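Local coordinates for cytochrome C-type biogenesis protein ccmF (Thermus thermophilus, PDB 6ZMQ), which acts as a membrane-bound heme lyase in cytochrome c maturation, binds heme b and probably takes part in heme handling across the membrane, at residues L417-V422 with L468-N472; F372-W376 with L412-I416; L37-A42 with G56-L60; A42-Y46 with S139-A143. All coordinates share one frame; numbering follows the deposited sequence.

Contact 1. Residues L417-V422 with L468-N472. With HEM (protoporphyrin IX containing Fe), chain B.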
# COMPACT_ATOMS: atom_id res chain seq x y z
N LEU A 417 2.93 8.46 17.73
CA LEU A 417 1.61 8.74 18.29
C LEU A 417 1.64 9.87 19.31
O LEU A 417 0.63 10.55 19.50
CB LEU A 417 1.01 7.49 18.94
CG LEU A 417 0.34 6.45 18.06
CD1 LEU A 417 -0.12 5.30 18.94
CD2 LEU A 417 -0.79 6.98 17.17
N LEU A 418 2.80 10.11 19.93
CA LEU A 418 2.96 11.25 20.82
C LEU A 418 3.18 12.54 20.02
O LEU A 418 2.57 13.59 20.32
CB LEU A 418 4.13 10.99 21.77
CG LEU A 418 3.84 10.55 23.21
CD1 LEU A 418 5.12 10.14 23.92
CD2 LEU A 418 3.17 11.65 24.00
N LEU A 419 4.03 12.47 18.99
CA LEU A 419 4.42 13.65 18.23
C LEU A 419 3.26 14.17 17.38
O LEU A 419 3.14 15.39 17.17
CB LEU A 419 5.62 13.33 17.36
CG LEU A 419 6.95 13.54 18.09
CD1 LEU A 419 8.04 12.63 17.56
CD2 LEU A 419 7.36 14.99 17.96
N MET A 420 2.42 13.26 16.88
CA MET A 420 1.22 13.60 16.12
C MET A 420 0.24 14.44 16.93
O MET A 420 -0.40 15.36 16.42
CB MET A 420 0.59 12.31 15.63
CG MET A 420 -0.80 12.38 15.10
SD MET A 420 -1.46 10.75 14.75
CE MET A 420 0.01 9.75 14.53
N GLY A 421 0.10 14.10 18.21
CA GLY A 421 -0.68 14.94 19.09
C GLY A 421 -0.01 16.27 19.41
O GLY A 421 -0.66 17.32 19.38
N VAL A 422 1.29 16.24 19.73
CA VAL A 422 1.90 17.47 20.26
C VAL A 422 2.24 18.49 19.15
O VAL A 422 2.31 19.69 19.41
CB VAL A 422 3.12 17.13 21.15
CG1 VAL A 422 4.35 16.75 20.34
CG2 VAL A 422 3.44 18.26 22.15
N LEU A 468 -2.05 6.85 25.50
CA LEU A 468 -1.65 7.50 24.26
C LEU A 468 -2.86 7.86 23.40
O LEU A 468 -2.91 8.95 22.82
CB LEU A 468 -0.71 6.60 23.47
CG LEU A 468 0.75 6.54 23.91
CD1 LEU A 468 1.55 5.78 22.88
CD2 LEU A 468 1.30 7.94 24.12
N PHE A 469 -3.84 6.95 23.31
CA PHE A 469 -5.06 7.23 22.56
C PHE A 469 -5.89 8.33 23.22
O PHE A 469 -6.50 9.15 22.52
CB PHE A 469 -5.89 5.97 22.40
CG PHE A 469 -7.25 6.20 21.80
CD1 PHE A 469 -7.36 6.49 20.44
CD2 PHE A 469 -8.41 6.13 22.59
CE1 PHE A 469 -8.59 6.72 19.86
CE2 PHE A 469 -9.66 6.35 22.03
CZ PHE A 469 -9.76 6.64 20.65
N LEU A 470 -5.96 8.34 24.56
CA LEU A 470 -6.73 9.37 25.26
C LEU A 470 -6.06 10.73 25.12
O LEU A 470 -6.74 11.74 24.90
CB LEU A 470 -6.91 8.99 26.73
CG LEU A 470 -8.18 8.18 26.99
CD1 LEU A 470 -8.06 7.28 28.19
CD2 LEU A 470 -9.37 9.13 27.14
N TYR A 471 -4.73 10.76 25.21
CA TYR A 471 -3.93 11.94 24.90
C TYR A 471 -4.15 12.41 23.46
O TYR A 471 -4.23 13.62 23.19
CB TYR A 471 -2.46 11.59 25.14
CG TYR A 471 -1.46 12.36 24.32
CD1 TYR A 471 -1.16 13.67 24.65
CD2 TYR A 471 -0.85 11.80 23.20
CE1 TYR A 471 -0.26 14.40 23.91
CE2 TYR A 471 0.04 12.53 22.44
CZ TYR A 471 0.34 13.83 22.81
OH TYR A 471 1.24 14.55 22.07
N ASN A 472 -4.28 11.46 22.52
CA ASN A 472 -4.44 11.81 21.11
C ASN A 472 -5.82 12.39 20.83
O ASN A 472 -5.93 13.38 20.09
CB ASN A 472 -4.20 10.57 20.24
CG ASN A 472 -2.77 10.48 19.73
OD1 ASN A 472 -2.17 11.48 19.37
ND2 ASN A 472 -2.24 9.26 19.67
CHA HEM B . -1.52 16.31 7.75
CHB HEM B . 1.30 16.38 11.76
CHC HEM B . 1.69 11.49 11.55
CHD HEM B . -1.50 11.49 7.86
C1A HEM B . -0.77 16.71 8.85
C2A HEM B . -0.58 18.07 9.21
C3A HEM B . 0.20 18.09 10.33
C4A HEM B . 0.52 16.77 10.67
CMA HEM B . 0.67 19.31 11.07
CAA HEM B . -1.15 19.29 8.50
CBA HEM B . -2.62 19.53 8.86
CGA HEM B . -2.79 19.84 10.33
O1A HEM B . -3.47 19.09 11.05
O2A HEM B . -2.23 20.86 10.81
C1B HEM B . 1.65 15.04 12.00
C2B HEM B . 2.61 14.65 12.96
C3B HEM B . 2.73 13.29 12.92
C4B HEM B . 1.82 12.83 11.86
CMB HEM B . 3.36 15.55 13.89
CAB HEM B . 3.60 12.43 13.72
CBB HEM B . 4.88 12.05 13.06
C1C HEM B . 0.79 11.07 10.59
C2C HEM B . 0.39 9.75 10.38
C3C HEM B . -0.51 9.78 9.34
C4C HEM B . -0.67 11.12 8.91
CMC HEM B . 0.82 8.51 11.12
CAC HEM B . -1.18 8.62 8.79
CBC HEM B . -2.56 8.30 9.21
C1D HEM B . -1.75 12.81 7.45
C2D HEM B . -2.54 13.20 6.27
C3D HEM B . -2.55 14.55 6.23
C4D HEM B . -1.76 14.98 7.41
CMD HEM B . -3.20 12.27 5.30
CAD HEM B . -3.23 15.43 5.19
CBD HEM B . -2.17 16.01 4.25
CGD HEM B . -2.72 16.80 3.09
O1D HEM B . -2.66 18.05 3.06
O2D HEM B . -3.21 16.20 2.12
NA HEM B . -0.07 15.94 9.76
NB HEM B . 1.23 13.92 11.36
NC HEM B . 0.13 11.89 9.71
ND HEM B . -1.34 13.90 8.06
FE HEM B . -0.15 13.92 9.80
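The carbonyl oxygen of Leu418 is gripped twice: the backbone N of Val422 reaches it in the ordinary helical bond, and Tyr471 OH donates to it from the neighbouring helix. The modelled 2.4 Å between Tyr471 OH and Leu418 O is too short to be taken literally at this resolution. With CG anti to the backbone N (chi1 153°), the tyrosine extends across to the other helix, where the oxygens of Leu417 and Leu418 lie at its ring edge, in plane. Leu418 CD2 instead stands over a ring face, 4.0 Å from the Tyr471 centroid, as a CH-pi contact. Helices 402-422 and 460-484, both predicted to span the membrane, run almost parallel here, at 16°, with local axes 9.5 Å apart. Gly421 suits the closest passage, its CA 5.3 Å from Asn472 CA. Asn472 CG lies 3.4 Å from Leu417 O, and a leucine in its place would probably take the polar side-chain end away from that carbonyl and set hydrocarbon there. Leu468 CD2 packs on Leu418 CG. On the heme side, Met420 CB rests 3.6 Å from HEM CAB, and the bent thioether brings its CE to the heme methyl CMC.

Contact 2. Residues F372-W376 with L412-I416. With HEM (protoporphyrin IX containing Fe), chain B.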
# COMPACT_ATOMS: atom_id res chain seq x y z
N PHE A 372 11.49 9.90 12.68
CA PHE A 372 11.02 8.67 13.32
C PHE A 372 10.50 7.67 12.28
O PHE A 372 10.76 6.46 12.39
CB PHE A 372 9.92 9.00 14.33
CG PHE A 372 10.42 9.27 15.73
CD1 PHE A 372 11.62 9.95 15.95
CD2 PHE A 372 9.68 8.85 16.83
CE1 PHE A 372 12.07 10.21 17.23
CE2 PHE A 372 10.12 9.10 18.12
CZ PHE A 372 11.32 9.78 18.31
N PHE A 373 9.80 8.17 11.26
CA PHE A 373 9.32 7.33 10.16
C PHE A 373 10.49 6.76 9.35
O PHE A 373 10.53 5.55 9.05
CB PHE A 373 8.41 8.14 9.24
CG PHE A 373 6.99 8.25 9.72
CD1 PHE A 373 6.18 7.13 9.86
CD2 PHE A 373 6.45 9.50 10.00
CE1 PHE A 373 4.88 7.25 10.29
CE2 PHE A 373 5.14 9.63 10.44
CZ PHE A 373 4.37 8.51 10.58
N ALA A 374 11.45 7.62 8.99
CA ALA A 374 12.64 7.20 8.26
C ALA A 374 13.52 6.26 9.08
O ALA A 374 14.10 5.32 8.54
CB ALA A 374 13.45 8.43 7.82
N GLY A 375 13.60 6.50 10.39
CA GLY A 375 14.33 5.59 11.27
C GLY A 375 13.67 4.24 11.40
O GLY A 375 14.34 3.22 11.50
N TRP A 376 12.33 4.22 11.39
CA TRP A 376 11.59 2.96 11.41
C TRP A 376 11.84 2.15 10.14
O TRP A 376 12.12 0.94 10.22
CB TRP A 376 10.10 3.28 11.59
CG TRP A 376 9.20 2.13 12.02
CD1 TRP A 376 9.51 0.80 12.09
CD2 TRP A 376 7.82 2.22 12.45
NE1 TRP A 376 8.43 0.08 12.51
CE2 TRP A 376 7.38 0.94 12.74
CE3 TRP A 376 6.93 3.29 12.60
CZ2 TRP A 376 6.09 0.69 13.18
CZ3 TRP A 376 5.65 3.03 13.03
CH2 TRP A 376 5.25 1.75 13.31
N LEU A 412 8.88 3.25 18.72
CA LEU A 412 8.81 4.18 17.60
C LEU A 412 7.35 4.54 17.29
O LEU A 412 7.04 5.69 16.94
CB LEU A 412 9.52 3.57 16.39
CG LEU A 412 11.04 3.41 16.53
CD1 LEU A 412 11.63 3.18 15.17
CD2 LEU A 412 11.71 4.59 17.20
N GLY A 413 6.45 3.57 17.43
CA GLY A 413 5.03 3.84 17.32
C GLY A 413 4.51 4.74 18.43
O GLY A 413 3.67 5.61 18.18
N ALA A 414 5.00 4.53 19.66
CA ALA A 414 4.68 5.43 20.77
C ALA A 414 5.18 6.85 20.51
O ALA A 414 4.47 7.83 20.80
CB ALA A 414 5.27 4.88 22.07
N GLY A 415 6.35 6.97 19.89
CA GLY A 415 6.89 8.28 19.58
C GLY A 415 6.13 9.03 18.50
O GLY A 415 5.91 10.24 18.64
N ILE A 416 5.70 8.35 17.44
CA ILE A 416 4.93 9.06 16.42
C ILE A 416 3.51 9.35 16.91
O ILE A 416 2.93 10.39 16.57
CB ILE A 416 4.93 8.33 15.05
CG1 ILE A 416 4.20 6.99 15.05
CG2 ILE A 416 6.35 8.17 14.57
CD1 ILE A 416 4.28 6.28 13.73
CHA HEM B . -1.52 16.31 7.75
CHB HEM B . 1.30 16.38 11.76
CHC HEM B . 1.69 11.49 11.55
CHD HEM B . -1.50 11.49 7.86
C1A HEM B . -0.77 16.71 8.85
C2A HEM B . -0.58 18.07 9.21
C3A HEM B . 0.20 18.09 10.33
C4A HEM B . 0.52 16.77 10.67
CMA HEM B . 0.67 19.31 11.07
CAA HEM B . -1.15 19.29 8.50
CBA HEM B . -2.62 19.53 8.86
CGA HEM B . -2.79 19.84 10.33
O1A HEM B . -3.47 19.09 11.05
O2A HEM B . -2.23 20.86 10.81
C1B HEM B . 1.65 15.04 12.00
C2B HEM B . 2.61 14.65 12.96
C3B HEM B . 2.73 13.29 12.92
C4B HEM B . 1.82 12.83 11.86
CMB HEM B . 3.36 15.55 13.89
CAB HEM B . 3.60 12.43 13.72
CBB HEM B . 4.88 12.05 13.06
C1C HEM B . 0.79 11.07 10.59
C2C HEM B . 0.39 9.75 10.38
C3C HEM B . -0.51 9.78 9.34
C4C HEM B . -0.67 11.12 8.91
CMC HEM B . 0.82 8.51 11.12
CAC HEM B . -1.18 8.62 8.79
CBC HEM B . -2.56 8.30 9.21
C1D HEM B . -1.75 12.81 7.45
C2D HEM B . -2.54 13.20 6.27
C3D HEM B . -2.55 14.55 6.23
C4D HEM B . -1.76 14.98 7.41
CMD HEM B . -3.20 12.27 5.30
CAD HEM B . -3.23 15.43 5.19
CBD HEM B . -2.17 16.01 4.25
CGD HEM B . -2.72 16.80 3.09
O1D HEM B . -2.66 18.05 3.06
O2D HEM B . -3.21 16.20 2.12
NA HEM B . -0.07 15.94 9.76
NB HEM B . 1.23 13.92 11.36
NC HEM B . 0.13 11.89 9.71
ND HEM B . -1.34 13.90 8.06
FE HEM B . -0.15 13.92 9.80
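Ile416 points its side chain between two aromatic residues of the facing helix, Phe373 and Trp376, and meets each at about a right angle. Its CG1 lies between the backbone N and the carbonyl carbon (chi1 67°) and the chain then runs on extended, which delivers CD1 to the edge of the indole, in its plane, 3.6 Å from Trp376 CZ3. The same methyl is 3.6 Å from Phe373 CE1, while Ile416 CG2 stands over a face of the Phe373 ring and also touches Phe372 CB. Phe372 presents its ring edge to the backbone, CE2 being 3.6 Å from Gly415 CA; a side chain at Gly415 would collide with that ring. This is an antiparallel pair of membrane helices, 362-384 and 402-422, at 163° with local axes 10.2 Å apart, and it forms part of the heme pocket wall. Phe373 supplies the link: its CZ is 3.6 Å from the heme methyl CMC, which sits at the ring edge in plane, and its CE2 touches the vinyl carbon CBB. Leu269, Thr272 and Ala273, on the helix carrying the axial ligand His276, also pack on Phe373. With an alanine here, a gap is likely to open between HEM CMC and Ile416 CD1, leaving both methyls without their shared neighbour. Farther along, Leu412 and Trp376 lie side by side, pointing opposite ways, with Leu412 CD1 3.9 Å from Trp376 CB. The indole is further placed by an edge-to-face stack with Phe265 and a weak hydrogen bond from NE1 to Ser409 OG.

Contact 3. Residues L37-A42 with G56-L60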
# COMPACT_ATOMS: atom_id res chain seq x y z
N LEU A 37 11.45 7.56 -28.33
CA LEU A 37 11.69 8.82 -29.01
C LEU A 37 11.17 10.00 -28.18
O LEU A 37 11.68 11.11 -28.31
CB LEU A 37 11.11 8.76 -30.43
CG LEU A 37 11.32 9.91 -31.41
CD1 LEU A 37 12.49 9.56 -32.32
CD2 LEU A 37 10.10 10.15 -32.28
N GLY A 38 10.23 9.75 -27.25
CA GLY A 38 9.87 10.76 -26.27
C GLY A 38 11.00 11.08 -25.31
O GLY A 38 11.26 12.24 -25.01
N LEU A 39 11.72 10.04 -24.85
CA LEU A 39 12.91 10.24 -24.04
C LEU A 39 14.02 10.94 -24.83
O LEU A 39 14.69 11.83 -24.28
CB LEU A 39 13.37 8.88 -23.48
CG LEU A 39 14.56 8.45 -22.60
CD1 LEU A 39 15.78 8.13 -23.50
CD2 LEU A 39 14.93 9.44 -21.49
N GLY A 40 14.16 10.62 -26.12
CA GLY A 40 15.17 11.29 -26.94
C GLY A 40 14.87 12.75 -27.23
O GLY A 40 15.77 13.60 -27.15
N LEU A 41 13.62 13.07 -27.58
CA LEU A 41 13.25 14.45 -27.87
C LEU A 41 13.21 15.30 -26.59
O LEU A 41 13.60 16.47 -26.63
CB LEU A 41 11.91 14.50 -28.61
CG LEU A 41 11.90 13.91 -30.04
CD1 LEU A 41 10.55 14.10 -30.69
CD2 LEU A 41 12.98 14.53 -30.89
N ALA A 42 12.84 14.70 -25.45
CA ALA A 42 12.89 15.42 -24.18
C ALA A 42 14.33 15.71 -23.75
O ALA A 42 14.61 16.80 -23.24
CB ALA A 42 12.17 14.62 -23.10
N GLY A 56 7.63 17.84 -29.27
CA GLY A 56 7.60 16.46 -29.74
C GLY A 56 7.39 15.44 -28.64
O GLY A 56 6.61 14.48 -28.79
N ALA A 57 8.07 15.62 -27.50
CA ALA A 57 7.89 14.72 -26.36
C ALA A 57 6.49 14.86 -25.76
O ALA A 57 5.89 13.87 -25.33
CB ALA A 57 8.96 14.98 -25.30
N ARG A 58 5.95 16.09 -25.73
CA ARG A 58 4.54 16.31 -25.40
C ARG A 58 3.60 15.85 -26.50
O ARG A 58 2.38 15.82 -26.30
CB ARG A 58 4.27 17.80 -25.14
CG ARG A 58 4.76 18.37 -23.82
CD ARG A 58 4.11 19.72 -23.62
NE ARG A 58 4.56 20.41 -22.42
CZ ARG A 58 4.23 21.66 -22.12
NH1 ARG A 58 4.55 22.17 -20.94
NH2 ARG A 58 3.52 22.39 -22.97
N ALA A 59 4.10 15.64 -27.72
CA ALA A 59 3.25 15.06 -28.74
C ALA A 59 3.14 13.55 -28.61
O ALA A 59 2.14 12.98 -29.05
CB ALA A 59 3.75 15.44 -30.14
N LEU A 60 4.13 12.90 -28.01
CA LEU A 60 4.13 11.44 -27.95
C LEU A 60 3.55 10.84 -26.66
O LEU A 60 3.61 9.62 -26.49
CB LEU A 60 5.54 10.89 -28.16
CG LEU A 60 6.23 11.25 -29.47
CD1 LEU A 60 7.68 11.34 -29.20
CD2 LEU A 60 5.96 10.20 -30.55
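Small-residue packing joins Gly38 and Ala42 of the long helix 20-47 to Ala57 of the short helix 51-57, just after the chain has turned back between helix 20-47 and helix 51-57. The motif is a tight helical hairpin, with a GxxxA pattern on its first arm: Gly38 and Ala42, one turn apart, make a shallow seat for a methyl group. The backbones come very close, Gly38 CA lying 4.4 Å from Ala57 CA. Ala57 CB settles into the seat, 3.6 Å from Gly38 O and 3.9 Å from Ala42 CB, so that its methyl touches both backbone and side chain of the longer helix. Leu142 of helix 135-157 also packs on this alanine.

Two leucines complete the apolar surface. Leu41 keeps CG anti to its carbonyl carbon (chi1 -67°) and brings CD1 over the backbone of Gly56, 3.9 Å from its CA; a methyl on that glycine would run into Leu41 CD1. Leu60, which occupies the N-cap position just before helix 61-81, reaches back across the turn with one methyl. That CD1 lies 4.3 Å from Leu41 CD1 and 4.1 Å from Leu37 CD2, bridging two leucines one turn apart on helix 20-47. Contacts between the segments are thus wholly of the van der Waals kind, methyl against methyl or methyl against main chain. Between the two leucines, Leu60 CD1 comes down on the bare main chain, 3.6 Å from Gly38 N.

Contact 4. Residues A42-Y46 with S139-A143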
# COMPACT_ATOMS: atom_id res chain seq x y z
N ALA A 42 12.84 14.70 -25.45
CA ALA A 42 12.89 15.42 -24.18
C ALA A 42 14.33 15.71 -23.75
O ALA A 42 14.61 16.80 -23.24
CB ALA A 42 12.17 14.62 -23.10
N LEU A 43 15.24 14.76 -23.99
CA LEU A 43 16.64 14.98 -23.64
C LEU A 43 17.29 16.02 -24.55
O LEU A 43 18.07 16.85 -24.07
CB LEU A 43 17.40 13.66 -23.68
CG LEU A 43 17.39 12.85 -22.38
CD1 LEU A 43 18.43 11.72 -22.45
CD2 LEU A 43 17.60 13.73 -21.12
N LEU A 44 16.98 16.02 -25.86
CA LEU A 44 17.47 17.08 -26.74
C LEU A 44 16.86 18.44 -26.38
O LEU A 44 17.52 19.48 -26.52
CB LEU A 44 17.18 16.75 -28.21
CG LEU A 44 18.26 16.12 -29.09
CD1 LEU A 44 18.95 14.91 -28.45
CD2 LEU A 44 17.70 15.78 -30.47
N ALA A 45 15.60 18.43 -25.91
CA ALA A 45 14.92 19.65 -25.49
C ALA A 45 15.56 20.26 -24.25
O ALA A 45 15.58 21.49 -24.08
CB ALA A 45 13.44 19.35 -25.24
N TYR A 46 16.05 19.43 -23.32
CA TYR A 46 16.81 19.98 -22.20
C TYR A 46 18.19 20.44 -22.65
O TYR A 46 18.64 21.53 -22.26
CB TYR A 46 16.93 18.98 -21.04
CG TYR A 46 17.78 19.54 -19.91
CD1 TYR A 46 17.27 20.52 -19.07
CD2 TYR A 46 19.09 19.10 -19.68
CE1 TYR A 46 18.02 21.06 -18.03
CE2 TYR A 46 19.86 19.63 -18.64
CZ TYR A 46 19.31 20.61 -17.82
OH TYR A 46 20.04 21.16 -16.79
N SER A 139 10.66 19.54 -20.05
CA SER A 139 11.46 18.60 -20.81
C SER A 139 12.11 17.56 -19.91
O SER A 139 12.18 16.37 -20.26
CB SER A 139 12.54 19.35 -21.59
OG SER A 139 13.67 19.61 -20.77
N LEU A 140 12.54 17.96 -18.70
CA LEU A 140 13.17 16.95 -17.86
C LEU A 140 12.19 16.02 -17.15
O LEU A 140 12.54 14.84 -16.95
CB LEU A 140 14.12 17.59 -16.86
CG LEU A 140 15.60 17.43 -17.27
CD1 LEU A 140 16.50 17.66 -16.12
CD2 LEU A 140 15.93 16.06 -17.89
N VAL A 141 10.97 16.47 -16.78
CA VAL A 141 9.99 15.53 -16.23
C VAL A 141 9.56 14.53 -17.30
O VAL A 141 9.39 13.34 -17.00
CB VAL A 141 8.75 16.21 -15.58
CG1 VAL A 141 9.11 16.95 -14.32
CG2 VAL A 141 7.90 17.07 -16.52
N LEU A 142 9.46 14.98 -18.57
CA LEU A 142 9.16 14.04 -19.64
C LEU A 142 10.30 13.07 -19.87
O LEU A 142 10.04 11.89 -20.11
CB LEU A 142 8.78 14.79 -20.92
CG LEU A 142 7.46 15.58 -20.88
CD1 LEU A 142 6.98 15.89 -22.27
CD2 LEU A 142 6.38 14.81 -20.13
N ALA A 143 11.56 13.53 -19.74
CA ALA A 143 12.72 12.65 -19.91
C ALA A 143 12.73 11.49 -18.90
O ALA A 143 12.85 10.32 -19.29
CB ALA A 143 14.00 13.45 -19.80
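Ala42 and Ser139 bring helix 20-47 and helix 135-157 together as an antiparallel pair of membrane helices, crossing at 150° with local axes 8.1 Å apart. Packing of small residues against backbone allows this approach. Ala42, beyond its part in the hairpin with helix 51-57, sets CB on the main chain of the other helix, 3.3 Å from Ser139 O and close to the N of Ala143. Ala45 CB lies against Ser139 CB one turn on.

Larger apolar groups flank this seam. Leu43, whose CB starts out away from the other helix, though its end returns, puts CD2 3.8 Å from Ala143 CB. Leu140 and Ala143 also touch a bound phosphatidylethanolamine, so this side of the pair borders lipid.

The aromatic contribution is a CH-pi contact. Tyr46 has CG anti to its backbone N (chi1 177°), which turns a ring face to Leu140; Leu140 CD1 then stands almost straight over the ring centre, 4.2 Å from the Tyr46 centroid and 11° off the normal.

Polar atoms play their part within one helix. Ser139 OG is hydrogen-bonded to Trp136 O, a turn earlier on its own helix, and to Tyr46 it offers only packing: it lies at the ring edge, with Ser139 OG 3.3 Å from Tyr46 CB.

In the fold
Starting from the N terminus, contact 3 closes the first, short loop, folding helix 51-57 and the start of helix 61-81 back on helix 20-47. Contact 4 sets out from the same helix, sharing Ala42, before contact 3 has closed, and ends far later at residues 139-143; the two therefore cross, and Leu142 packs on Ala57 and Arg58 where they meet. Much farther along, contact 2 closes between helices 362-384 and 402-422, and contact 1 then opens on the latter, in series, adding helix 460-484. Both touch the heme, and Leu468 meets Ala414 between them. The centres of contacts 1 and 4 lie about 45 Å apart.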